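Small ribosomal subunit biogenesis GTPase RsgA (Thermotoga maritima, PDB 1U0L) is a circularly permuted, zinc-binding GTPase that probably assists late maturation of the 30S ribosomal subunit, hydrolysing GTP slowly until stimulated by that subunit. Local coordinates at residues M120-M125 and R134-L139; L146-K151 and K164-G169. All coordinates share one frame; numbering follows the deposited sequence.

Contact 1 of 2, residues M120-M125 and R134-L139; sequences MVINKM and RKVREL. With GDP (guanosine-5'-diphosphate), chain E.
Ile122 and Met125 flank the Asn-Lys of the NKxD guanine-recognition motif of the GTPase domain, and both pack against helix 130-143, which follows the motif in the chain. Ile122, on strand 117-122, works with both of its branches. With CG1 beside the backbone N (chi1 -50°), the longer branch carries CD1 to CD1 of Leu139, 3.2 Å away, while CG2 meets CG2 of Val136 at 4.2 Å. The side chains cross obliquely in each pair. Met125 brings SD to 4.3 Å from the same Val136 CG2, so this methyl is touched from the strand and from the turn beyond it. No hydrogen bond spans the interface, which is entirely apolar.

On the nucleotide side, the aliphatic part of Lys124 lies over a face of the guanine, CG standing 3.6 Å from GDP C6. Bends at chi2 and chi4 carry the chain on to the ribose, where NZ donates to GDP O4' at 3.0 Å; NZ also bonds to the Gly179 carbonyl. With an alanine here, the purine face would probably lose much of its cover and O4' its ammonium donor. Asp126 completes the motif with a further hydrogen bond to GDP. Around the contact, Ile122 also touches Val92 and Ile149 on the adjoining strands, and Leu139 reaches Ile104 of helix 101-113.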
# COMPACT_ATOMS: atom_id res chain seq x y z
N MET A 120 6.68 -6.04 3.87
CA MET A 120 7.90 -5.81 3.11
C MET A 120 8.38 -7.10 2.47
O MET A 120 8.51 -8.13 3.14
CB MET A 120 8.99 -5.24 4.03
CG MET A 120 10.29 -4.88 3.33
SD MET A 120 11.46 -3.92 4.36
CE MET A 120 10.40 -2.50 4.82
N VAL A 121 8.62 -7.06 1.16
CA VAL A 121 9.10 -8.25 0.46
C VAL A 121 10.44 -8.06 -0.26
O VAL A 121 10.50 -7.40 -1.30
CB VAL A 121 8.08 -8.75 -0.60
CG1 VAL A 121 8.64 -9.98 -1.27
CG2 VAL A 121 6.71 -9.05 0.03
N ILE A 122 11.51 -8.65 0.28
CA ILE A 122 12.82 -8.57 -0.37
C ILE A 122 12.78 -9.60 -1.50
O ILE A 122 12.88 -10.81 -1.26
CB ILE A 122 13.97 -9.01 0.57
CG1 ILE A 122 13.87 -8.30 1.92
CG2 ILE A 122 15.32 -8.76 -0.13
CD1 ILE A 122 14.50 -6.96 1.93
N ASN A 123 12.65 -9.14 -2.74
CA ASN A 123 12.56 -10.05 -3.88
C ASN A 123 13.88 -10.35 -4.63
O ASN A 123 14.93 -9.77 -4.34
CB ASN A 123 11.53 -9.49 -4.86
CG ASN A 123 11.17 -10.48 -5.96
OD1 ASN A 123 10.94 -10.08 -7.11
ND2 ASN A 123 11.10 -11.77 -5.60
N LYS A 124 13.81 -11.26 -5.60
CA LYS A 124 14.97 -11.62 -6.41
C LYS A 124 16.10 -12.27 -5.61
O LYS A 124 17.27 -12.09 -5.92
CB LYS A 124 15.55 -10.38 -7.11
CG LYS A 124 14.61 -9.65 -8.07
CD LYS A 124 15.42 -8.99 -9.19
CE LYS A 124 14.79 -7.73 -9.76
NZ LYS A 124 13.64 -8.02 -10.63
N MET A 125 15.74 -13.02 -4.57
CA MET A 125 16.74 -13.66 -3.74
C MET A 125 17.62 -14.61 -4.54
O MET A 125 18.81 -14.78 -4.23
CB MET A 125 16.07 -14.43 -2.60
CG MET A 125 15.32 -13.56 -1.60
SD MET A 125 16.35 -12.62 -0.46
CE MET A 125 17.20 -13.95 0.35
N ARG A 134 24.42 -9.98 2.51
CA ARG A 134 24.82 -9.19 3.65
C ARG A 134 23.91 -7.95 3.70
O ARG A 134 23.42 -7.57 4.76
CB ARG A 134 26.28 -8.79 3.52
CG ARG A 134 26.90 -8.34 4.82
CD ARG A 134 28.31 -7.86 4.60
NE ARG A 134 29.04 -8.83 3.81
CZ ARG A 134 30.07 -8.52 3.03
NH1 ARG A 134 30.48 -7.26 2.96
NH2 ARG A 134 30.68 -9.48 2.32
N LYS A 135 23.69 -7.34 2.53
CA LYS A 135 22.84 -6.17 2.44
C LYS A 135 21.41 -6.56 2.84
O LYS A 135 20.66 -5.75 3.39
CB LYS A 135 22.86 -5.60 1.02
CG LYS A 135 24.07 -4.71 0.76
CD LYS A 135 25.03 -5.33 -0.25
CE LYS A 135 24.45 -5.34 -1.68
NZ LYS A 135 25.36 -5.96 -2.71
N VAL A 136 21.04 -7.80 2.55
CA VAL A 136 19.72 -8.28 2.93
C VAL A 136 19.66 -8.30 4.44
O VAL A 136 18.77 -7.70 5.04
CB VAL A 136 19.45 -9.72 2.40
CG1 VAL A 136 18.20 -10.31 3.10
CG2 VAL A 136 19.24 -9.69 0.88
N ARG A 137 20.62 -8.97 5.07
CA ARG A 137 20.65 -9.04 6.53
C ARG A 137 20.62 -7.65 7.16
O ARG A 137 20.28 -7.51 8.34
CB ARG A 137 21.87 -9.82 7.02
CG ARG A 137 21.50 -11.15 7.67
CD ARG A 137 22.73 -11.97 8.08
NE ARG A 137 23.61 -12.31 6.95
CZ ARG A 137 24.81 -11.78 6.74
NH1 ARG A 137 25.32 -10.88 7.58
NH2 ARG A 137 25.51 -12.16 5.67
N GLU A 138 20.97 -6.63 6.39
CA GLU A 138 20.96 -5.26 6.90
C GLU A 138 19.57 -4.67 6.83
O GLU A 138 19.22 -3.77 7.60
CB GLU A 138 21.92 -4.37 6.10
CG GLU A 138 23.36 -4.79 6.16
CD GLU A 138 24.28 -3.69 5.73
OE1 GLU A 138 24.17 -3.26 4.56
OE2 GLU A 138 25.12 -3.24 6.55
N LEU A 139 18.77 -5.17 5.89
CA LEU A 139 17.42 -4.69 5.73
C LEU A 139 16.59 -5.31 6.84
O LEU A 139 15.79 -4.63 7.48
CB LEU A 139 16.88 -5.10 4.35
CG LEU A 139 17.31 -4.19 3.19
CD1 LEU A 139 16.97 -4.89 1.89
CD2 LEU A 139 16.62 -2.82 3.27
PB GDP E . 7.84 -4.57 -11.85
O1B GDP E . 8.17 -4.40 -10.40
O2B GDP E . 8.01 -3.30 -12.67
O3B GDP E . 6.45 -5.19 -12.09
O3A GDP E . 8.96 -5.66 -12.45
PA GDP E . 8.73 -6.97 -13.28
O1A GDP E . 8.27 -6.67 -14.67
O2A GDP E . 7.83 -7.93 -12.51
O5' GDP E . 10.21 -7.65 -13.31
C5' GDP E . 11.27 -6.96 -13.98
C4' GDP E . 12.25 -7.95 -14.54
O4' GDP E . 12.83 -8.65 -13.42
C3' GDP E . 11.68 -9.00 -15.55
O3' GDP E . 12.60 -8.99 -16.74
C2' GDP E . 11.75 -10.33 -14.80
O2' GDP E . 12.13 -11.35 -15.72
C1' GDP E . 12.74 -10.03 -13.61
N9 GDP E . 12.36 -10.63 -12.19
C8 GDP E . 11.25 -10.35 -11.46
N7 GDP E . 11.26 -11.02 -10.29
C5 GDP E . 12.44 -11.75 -10.30
C6 GDP E . 12.98 -12.64 -9.32
O6 GDP E . 12.47 -12.92 -8.23
N1 GDP E . 14.22 -13.20 -9.69
C2 GDP E . 14.84 -12.92 -10.90
N2 GDP E . 16.01 -13.52 -11.15
N3 GDP E . 14.31 -12.07 -11.82
C4 GDP E . 13.12 -11.53 -11.46

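Contact 2 of 2, residues L146-K151 and K164-G169; sequences LYPIVK and KEYLKG
Pro148 and Tyr166 mark the closest passage of the two backbones, their CA atoms 9.8 Å apart, and no hydrogen bond crosses between the short strand 149-151 and the last turn of helix 160-167. The Tyr166 side chain bridges the separation. Its CG lies anti to the carbonyl carbon (chi1 -63°), a torsion that sends the phenol from the helix toward the strand. There the ring end is met by two aliphatic groups, both at an oblique angle to the ring. Pro148 uses CB, which is 3.7 Å from Tyr166 OH and 3.9 Å from CE2. Val150 comes to the other ring carbon next to CZ, with its CG1 3.8 Å from Tyr166 CE1, and the valine and the tyrosine run alongside each other, heading opposite ways. Tyr166 is thus the only residue of 164-169 that touches the strand segment. The pair joins one edge strand of the GTPase sheet to the helix that follows it. Tyr166 also touches Val119 on the adjacent strand 117-122, and Val150 packs against Glu162 and Leu163 one turn earlier in helix 160-167.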
# COMPACT_ATOMS: atom_id res chain seq x y z
N LEU A 146 9.92 -3.76 12.83
CA LEU A 146 8.91 -2.74 12.54
C LEU A 146 7.85 -3.24 11.57
O LEU A 146 6.74 -2.70 11.53
CB LEU A 146 9.57 -1.49 11.95
CG LEU A 146 10.74 -0.89 12.73
CD1 LEU A 146 11.39 0.24 11.93
CD2 LEU A 146 10.25 -0.39 14.06
N TYR A 147 8.18 -4.27 10.79
CA TYR A 147 7.26 -4.83 9.81
C TYR A 147 7.60 -6.26 9.47
O TYR A 147 8.73 -6.72 9.66
CB TYR A 147 7.31 -4.04 8.50
CG TYR A 147 6.97 -2.59 8.65
CD1 TYR A 147 5.65 -2.19 8.81
CD2 TYR A 147 7.97 -1.63 8.69
CE1 TYR A 147 5.33 -0.86 9.01
CE2 TYR A 147 7.65 -0.30 8.90
CZ TYR A 147 6.33 0.08 9.06
OH TYR A 147 5.99 1.39 9.30
N PRO A 148 6.61 -7.00 8.96
CA PRO A 148 6.81 -8.40 8.58
C PRO A 148 7.67 -8.38 7.32
O PRO A 148 7.46 -7.54 6.45
CB PRO A 148 5.40 -8.89 8.24
CG PRO A 148 4.50 -7.87 8.91
CD PRO A 148 5.22 -6.58 8.80
N ILE A 149 8.63 -9.29 7.22
CA ILE A 149 9.46 -9.34 6.03
C ILE A 149 9.38 -10.72 5.40
O ILE A 149 9.43 -11.73 6.12
CB ILE A 149 10.95 -9.07 6.39
CG1 ILE A 149 11.10 -7.65 6.94
CG2 ILE A 149 11.83 -9.28 5.15
CD1 ILE A 149 12.50 -7.34 7.47
N VAL A 150 9.24 -10.79 4.08
CA VAL A 150 9.22 -12.10 3.43
C VAL A 150 10.23 -12.13 2.28
O VAL A 150 10.21 -11.27 1.39
CB VAL A 150 7.81 -12.49 2.95
CG1 VAL A 150 6.80 -12.20 4.04
CG2 VAL A 150 7.44 -11.74 1.71
N LYS A 151 11.14 -13.09 2.31
CA LYS A 151 12.15 -13.21 1.26
C LYS A 151 11.57 -14.01 0.09
O LYS A 151 11.17 -15.16 0.26
CB LYS A 151 13.41 -13.92 1.78
CG LYS A 151 14.14 -13.28 2.95
CD LYS A 151 15.38 -14.13 3.25
CE LYS A 151 16.16 -13.73 4.49
NZ LYS A 151 15.42 -14.10 5.73
N LYS A 164 1.37 -15.66 0.17
CA LYS A 164 -0.04 -15.88 -0.12
C LYS A 164 -0.77 -15.77 1.20
O LYS A 164 -1.92 -15.35 1.26
CB LYS A 164 -0.26 -17.27 -0.70
CG LYS A 164 -0.32 -17.33 -2.21
CD LYS A 164 -0.31 -18.78 -2.67
CE LYS A 164 -0.24 -18.88 -4.17
NZ LYS A 164 0.14 -20.26 -4.57
N GLU A 165 -0.08 -16.15 2.27
CA GLU A 165 -0.70 -16.10 3.58
C GLU A 165 -1.14 -14.71 4.01
O GLU A 165 -2.11 -14.59 4.75
CB GLU A 165 0.24 -16.70 4.62
CG GLU A 165 -0.52 -17.53 5.63
CD GLU A 165 -1.50 -18.48 4.94
OE1 GLU A 165 -1.04 -19.38 4.20
OE2 GLU A 165 -2.73 -18.31 5.15
N TYR A 166 -0.46 -13.65 3.57
CA TYR A 166 -0.87 -12.30 3.97
C TYR A 166 -1.90 -11.71 3.04
O TYR A 166 -2.66 -10.84 3.43
CB TYR A 166 0.30 -11.30 3.97
CG TYR A 166 1.40 -11.58 4.93
CD1 TYR A 166 2.39 -12.52 4.63
CD2 TYR A 166 1.46 -10.93 6.15
CE1 TYR A 166 3.41 -12.80 5.53
CE2 TYR A 166 2.47 -11.20 7.06
CZ TYR A 166 3.44 -12.14 6.74
OH TYR A 166 4.42 -12.45 7.64
N LEU A 167 -1.90 -12.16 1.79
CA LEU A 167 -2.84 -11.61 0.82
C LEU A 167 -4.25 -12.11 1.03
O LEU A 167 -5.21 -11.42 0.70
CB LEU A 167 -2.36 -11.94 -0.59
CG LEU A 167 -0.97 -11.40 -0.91
CD1 LEU A 167 -0.56 -11.87 -2.30
CD2 LEU A 167 -0.97 -9.87 -0.83
N LYS A 168 -4.38 -13.31 1.59
CA LYS A 168 -5.68 -13.91 1.86
C LYS A 168 -6.70 -12.93 2.41
O LYS A 168 -6.41 -12.20 3.37
CB LYS A 168 -5.55 -15.06 2.85
CG LYS A 168 -5.25 -16.41 2.24
CD LYS A 168 -5.07 -17.45 3.34
CE LYS A 168 -5.00 -18.85 2.78
NZ LYS A 168 -3.91 -19.00 1.78
N GLY A 169 -7.88 -12.94 1.80
CA GLY A 169 -8.98 -12.10 2.24
C GLY A 169 -8.91 -10.62 1.96
O GLY A 169 -9.83 -10.05 1.38

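The contacts follow in series, the whole of contact 1 lying before contact 2 in the chain, with centres about 14 Å apart in the GTPase domain. Their strands, 117-122 and 149-151, are parallel neighbours joined by the beta-alpha-beta crossover through helix 130-143; probable backbone hydrogen bonds, Met120 N to Pro148 O and Val150 N to Met120 O, tie them together. Alternating side chains serve opposite faces: Ile122 turns to helix 130-143, whereas Val121 packs on Val150 on the side of helix 160-167. That second helix leads to strand 171-175 and the P-loop, so the guanine-recognition motif precedes the phosphate-binding loop, as expected for a circularly permuted GTPase.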